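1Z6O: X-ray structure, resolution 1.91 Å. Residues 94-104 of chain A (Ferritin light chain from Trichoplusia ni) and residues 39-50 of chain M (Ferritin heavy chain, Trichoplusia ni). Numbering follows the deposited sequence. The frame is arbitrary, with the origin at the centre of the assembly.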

# COMPACT_ATOMS: atom_id res chain seq x y z
N VAL A 94 -35.57 -30.45 -19.07
CA VAL A 94 -36.58 -31.51 -19.21
C VAL A 94 -36.90 -32.08 -17.81
O VAL A 94 -38.08 -32.25 -17.45
CB VAL A 94 -36.04 -32.65 -20.14
CG1 VAL A 94 -36.86 -33.94 -19.96
CG2 VAL A 94 -36.07 -32.18 -21.61
N THR A 95 -35.87 -32.36 -17.03
CA THR A 95 -36.10 -32.91 -15.69
C THR A 95 -36.59 -31.86 -14.71
O THR A 95 -37.34 -32.17 -13.78
CB THR A 95 -34.85 -33.61 -15.12
OG1 THR A 95 -33.76 -32.68 -15.06
CG2 THR A 95 -34.47 -34.80 -16.00
N LYS A 96 -36.18 -30.61 -14.90
CA LYS A 96 -36.65 -29.54 -14.02
C LYS A 96 -38.18 -29.43 -14.12
O LYS A 96 -38.86 -29.18 -13.13
CB LYS A 96 -36.04 -28.19 -14.43
CG LYS A 96 -36.61 -27.01 -13.63
CD LYS A 96 -35.76 -25.74 -13.72
CE LYS A 96 -35.76 -25.16 -15.11
NZ LYS A 96 -34.93 -23.92 -15.17
N ARG A 97 -38.72 -29.64 -15.33
CA ARG A 97 -40.16 -29.56 -15.55
C ARG A 97 -40.91 -30.86 -15.23
O ARG A 97 -42.08 -31.01 -15.58
CB ARG A 97 -40.46 -29.09 -16.99
CG ARG A 97 -40.00 -27.64 -17.29
CD ARG A 97 -40.69 -26.61 -16.36
NE ARG A 97 -42.15 -26.72 -16.40
CZ ARG A 97 -42.93 -26.20 -17.34
NH1 ARG A 97 -42.41 -25.51 -18.35
NH2 ARG A 97 -44.24 -26.41 -17.29
N GLY A 98 -40.22 -31.80 -14.58
CA GLY A 98 -40.88 -33.03 -14.16
C GLY A 98 -40.99 -34.17 -15.15
O GLY A 98 -41.71 -35.13 -14.92
N ASP A 99 -40.25 -34.08 -16.24
CA ASP A 99 -40.29 -35.12 -17.27
C ASP A 99 -39.00 -35.93 -17.15
O ASP A 99 -38.20 -35.74 -16.23
CB ASP A 99 -40.40 -34.42 -18.63
CG ASP A 99 -40.84 -35.35 -19.76
OD1 ASP A 99 -41.16 -36.53 -19.52
OD2 ASP A 99 -40.85 -34.86 -20.92
N LYS A 100 -38.80 -36.87 -18.06
CA LYS A 100 -37.57 -37.64 -18.04
C LYS A 100 -37.05 -37.69 -19.46
O LYS A 100 -37.82 -37.76 -20.42
CB LYS A 100 -37.78 -39.04 -17.49
CG LYS A 100 -38.56 -39.99 -18.34
CD LYS A 100 -38.56 -41.35 -17.67
CE LYS A 100 -39.49 -42.33 -18.37
NZ LYS A 100 -39.62 -43.60 -17.60
N MET A 101 -35.74 -37.65 -19.60
CA MET A 101 -35.11 -37.65 -20.90
C MET A 101 -35.15 -39.02 -21.55
O MET A 101 -34.89 -40.03 -20.91
CB MET A 101 -33.66 -37.17 -20.75
CG MET A 101 -32.87 -37.13 -22.04
SD MET A 101 -33.60 -35.97 -23.24
CE MET A 101 -32.75 -36.48 -24.69
N ASN A 102 -35.49 -39.06 -22.83
CA ASN A 102 -35.53 -40.30 -23.60
C ASN A 102 -34.61 -40.02 -24.79
O ASN A 102 -34.93 -39.19 -25.64
CB ASN A 102 -36.96 -40.57 -24.08
CG ASN A 102 -37.05 -41.72 -25.07
OD1 ASN A 102 -36.04 -42.30 -25.48
ND2 ASN A 102 -38.27 -42.04 -25.48
N PHE A 103 -33.46 -40.69 -24.86
CA PHE A 103 -32.52 -40.42 -25.95
C PHE A 103 -32.90 -40.94 -27.32
O PHE A 103 -32.17 -40.74 -28.29
CB PHE A 103 -31.12 -40.92 -25.58
CG PHE A 103 -30.50 -40.14 -24.45
CD1 PHE A 103 -30.78 -40.47 -23.13
CD2 PHE A 103 -29.67 -39.06 -24.71
CE1 PHE A 103 -30.24 -39.72 -22.08
CE2 PHE A 103 -29.12 -38.31 -23.67
CZ PHE A 103 -29.41 -38.64 -22.35
N ASP A 104 -34.04 -41.62 -27.42
CA ASP A 104 -34.47 -42.12 -28.72
C ASP A 104 -35.74 -41.40 -29.18
O ASP A 104 -36.44 -41.88 -30.06
CB ASP A 104 -34.75 -43.62 -28.65
CG ASP A 104 -34.48 -44.33 -29.98
OD1 ASP A 104 -34.54 -43.67 -31.04
OD2 ASP A 104 -34.20 -45.55 -29.96
N TYR M 39 -22.97 -42.15 -19.80
CA TYR M 39 -22.89 -41.31 -18.60
C TYR M 39 -23.92 -40.18 -18.67
O TYR M 39 -24.47 -39.79 -17.64
CB TYR M 39 -21.48 -40.71 -18.43
CG TYR M 39 -20.50 -41.67 -17.79
CD1 TYR M 39 -19.24 -41.91 -18.35
CD2 TYR M 39 -20.82 -42.30 -16.58
CE1 TYR M 39 -18.31 -42.74 -17.71
CE2 TYR M 39 -19.90 -43.13 -15.93
CZ TYR M 39 -18.65 -43.35 -16.50
OH TYR M 39 -17.74 -44.14 -15.83
N LEU M 40 -24.19 -39.65 -19.86
CA LEU M 40 -25.22 -38.60 -19.98
C LEU M 40 -26.56 -39.16 -19.50
O LEU M 40 -27.34 -38.46 -18.86
CB LEU M 40 -25.42 -38.13 -21.43
CG LEU M 40 -24.49 -37.08 -22.04
CD1 LEU M 40 -25.00 -36.75 -23.46
CD2 LEU M 40 -24.49 -35.81 -21.16
N ALA M 41 -26.85 -40.41 -19.86
CA ALA M 41 -28.11 -41.02 -19.45
C ALA M 41 -28.17 -41.21 -17.93
O ALA M 41 -29.24 -41.11 -17.34
CB ALA M 41 -28.31 -42.37 -20.17
N MET M 42 -27.02 -41.49 -17.30
CA MET M 42 -27.01 -41.62 -15.84
C MET M 42 -27.26 -40.25 -15.22
O MET M 42 -28.01 -40.13 -14.25
CB MET M 42 -25.66 -42.15 -15.34
CG MET M 42 -25.39 -43.60 -15.70
SD MET M 42 -23.87 -44.17 -14.85
CE MET M 42 -23.80 -45.89 -15.43
N GLY M 43 -26.63 -39.22 -15.77
CA GLY M 43 -26.85 -37.87 -15.25
C GLY M 43 -28.32 -37.50 -15.36
O GLY M 43 -28.92 -36.93 -14.43
N ALA M 44 -28.93 -37.82 -16.50
CA ALA M 44 -30.35 -37.53 -16.72
C ALA M 44 -31.23 -38.26 -15.70
O ALA M 44 -32.18 -37.69 -15.17
CB ALA M 44 -30.75 -37.95 -18.15
N HIS M 45 -30.92 -39.53 -15.44
CA HIS M 45 -31.71 -40.31 -14.48
C HIS M 45 -31.69 -39.70 -13.08
O HIS M 45 -32.74 -39.54 -12.45
CB HIS M 45 -31.20 -41.75 -14.41
CG HIS M 45 -31.85 -42.57 -13.34
ND1 HIS M 45 -33.08 -43.17 -13.50
CD2 HIS M 45 -31.47 -42.84 -12.06
CE1 HIS M 45 -33.43 -43.78 -12.38
NE2 HIS M 45 -32.47 -43.59 -11.49
N PHE M 46 -30.51 -39.37 -12.57
CA PHE M 46 -30.45 -38.83 -11.22
C PHE M 46 -30.93 -37.39 -11.11
O PHE M 46 -31.10 -36.88 -10.00
CB PHE M 46 -29.04 -39.02 -10.64
CG PHE M 46 -28.71 -40.47 -10.36
CD1 PHE M 46 -27.96 -41.21 -11.26
CD2 PHE M 46 -29.27 -41.11 -9.25
CE1 PHE M 46 -27.76 -42.59 -11.07
CE2 PHE M 46 -29.08 -42.49 -9.04
CZ PHE M 46 -28.33 -43.23 -9.95
N SER M 47 -31.17 -36.75 -12.25
CA SER M 47 -31.70 -35.38 -12.28
C SER M 47 -33.23 -35.38 -12.16
O SER M 47 -33.83 -34.34 -11.90
CB SER M 47 -31.33 -34.68 -13.60
OG SER M 47 -29.94 -34.46 -13.68
N LYS M 48 -33.88 -36.53 -12.35
CA LYS M 48 -35.35 -36.59 -12.27
C LYS M 48 -35.87 -36.16 -10.91
O LYS M 48 -35.27 -36.47 -9.88
CB LYS M 48 -35.87 -38.00 -12.58
CG LYS M 48 -35.56 -38.47 -14.00
CD LYS M 48 -36.37 -39.72 -14.37
CE LYS M 48 -36.15 -40.86 -13.40
NZ LYS M 48 -36.88 -42.09 -13.82
N ASP M 49 -37.01 -35.47 -10.90
CA ASP M 49 -37.60 -35.01 -9.65
C ASP M 49 -37.92 -36.16 -8.69
O ASP M 49 -37.80 -36.00 -7.47
CB ASP M 49 -38.87 -34.18 -9.92
CG ASP M 49 -39.93 -34.94 -10.74
OD1 ASP M 49 -39.73 -36.13 -11.09
OD2 ASP M 49 -40.99 -34.34 -11.03
N VAL M 50 -38.32 -37.30 -9.23
CA VAL M 50 -38.64 -38.44 -8.38
C VAL M 50 -37.42 -39.24 -7.91
O VAL M 50 -37.57 -40.15 -7.10
CB VAL M 50 -39.65 -39.40 -9.06
CG1 VAL M 50 -40.97 -38.66 -9.29
CG2 VAL M 50 -39.08 -39.94 -10.38
O HOH W 1 -38.08 -34.78 -13.51
O HOH W 2 -33.89 -31.49 -12.37
O HOH W 3 -41.82 -36.47 -12.75
O HOH W 4 -34.27 -38.05 -17.20

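Three residues account for much of this contact between the ferritin light and heavy chains: Thr95(A), Phe103(A) and Lys48(M). No direct hydrogen bond joins the two stretches; packing and bridging waters hold the surfaces together.

Thr95(A) lies in the last turn of its helix, its CA-to-CB bond directed toward the chain M stretch. The small, branched side chain fits where backbone comes close: its CB is 3.5 Å from Ser47(M) O, and its CG2 is 3.8 Å from Ala44(M) O. Its hydroxyl suits the polar part of this surface, since water 2 donates both to Thr95(A) OG1 and to Ser47(M) O, at 2.9 Å each. On the backbone side, water 1 donates to Thr95(A) O (2.7 Å) and Asp99(A) O (2.9 Å) and accepts from Asp49(M) N (2.9 Å), so one molecule serves three main-chain groups that do not meet directly.

Phe103(A) supplies the apolar end. Its CE1 lies 3.6 Å from Ala41(M) CA and 3.8 Å from Ala41(M) CB, while its CZ is 4.1 Å from Leu40(M) CB. The small alanine side chain leaves the ring free to approach the helix backbone this closely. Ala44(M) CB sits at the ring edge, 4.3 Å from Phe103(A) CE1, and also meets Met101(A) CB at 4.0 Å.

Lys48(M) contributes the aliphatic part of a long side chain: its CD packs 3.5 Å from Lys100(A) CB. This closest contact of the two lysines is between methylenes, which suits their long aliphatic parts; their like-charged ends still lie fairly near, with Lys48(M) NZ 4.9 Å from Lys100(A) NZ. Nearby, Gly98(A) CA lies 3.4 Å from Asp49(M) OD2. With phi and psi of 85° and 13°, a CB there would be jammed against the preceding carbonyl oxygen, so the backbone itself calls for glycine.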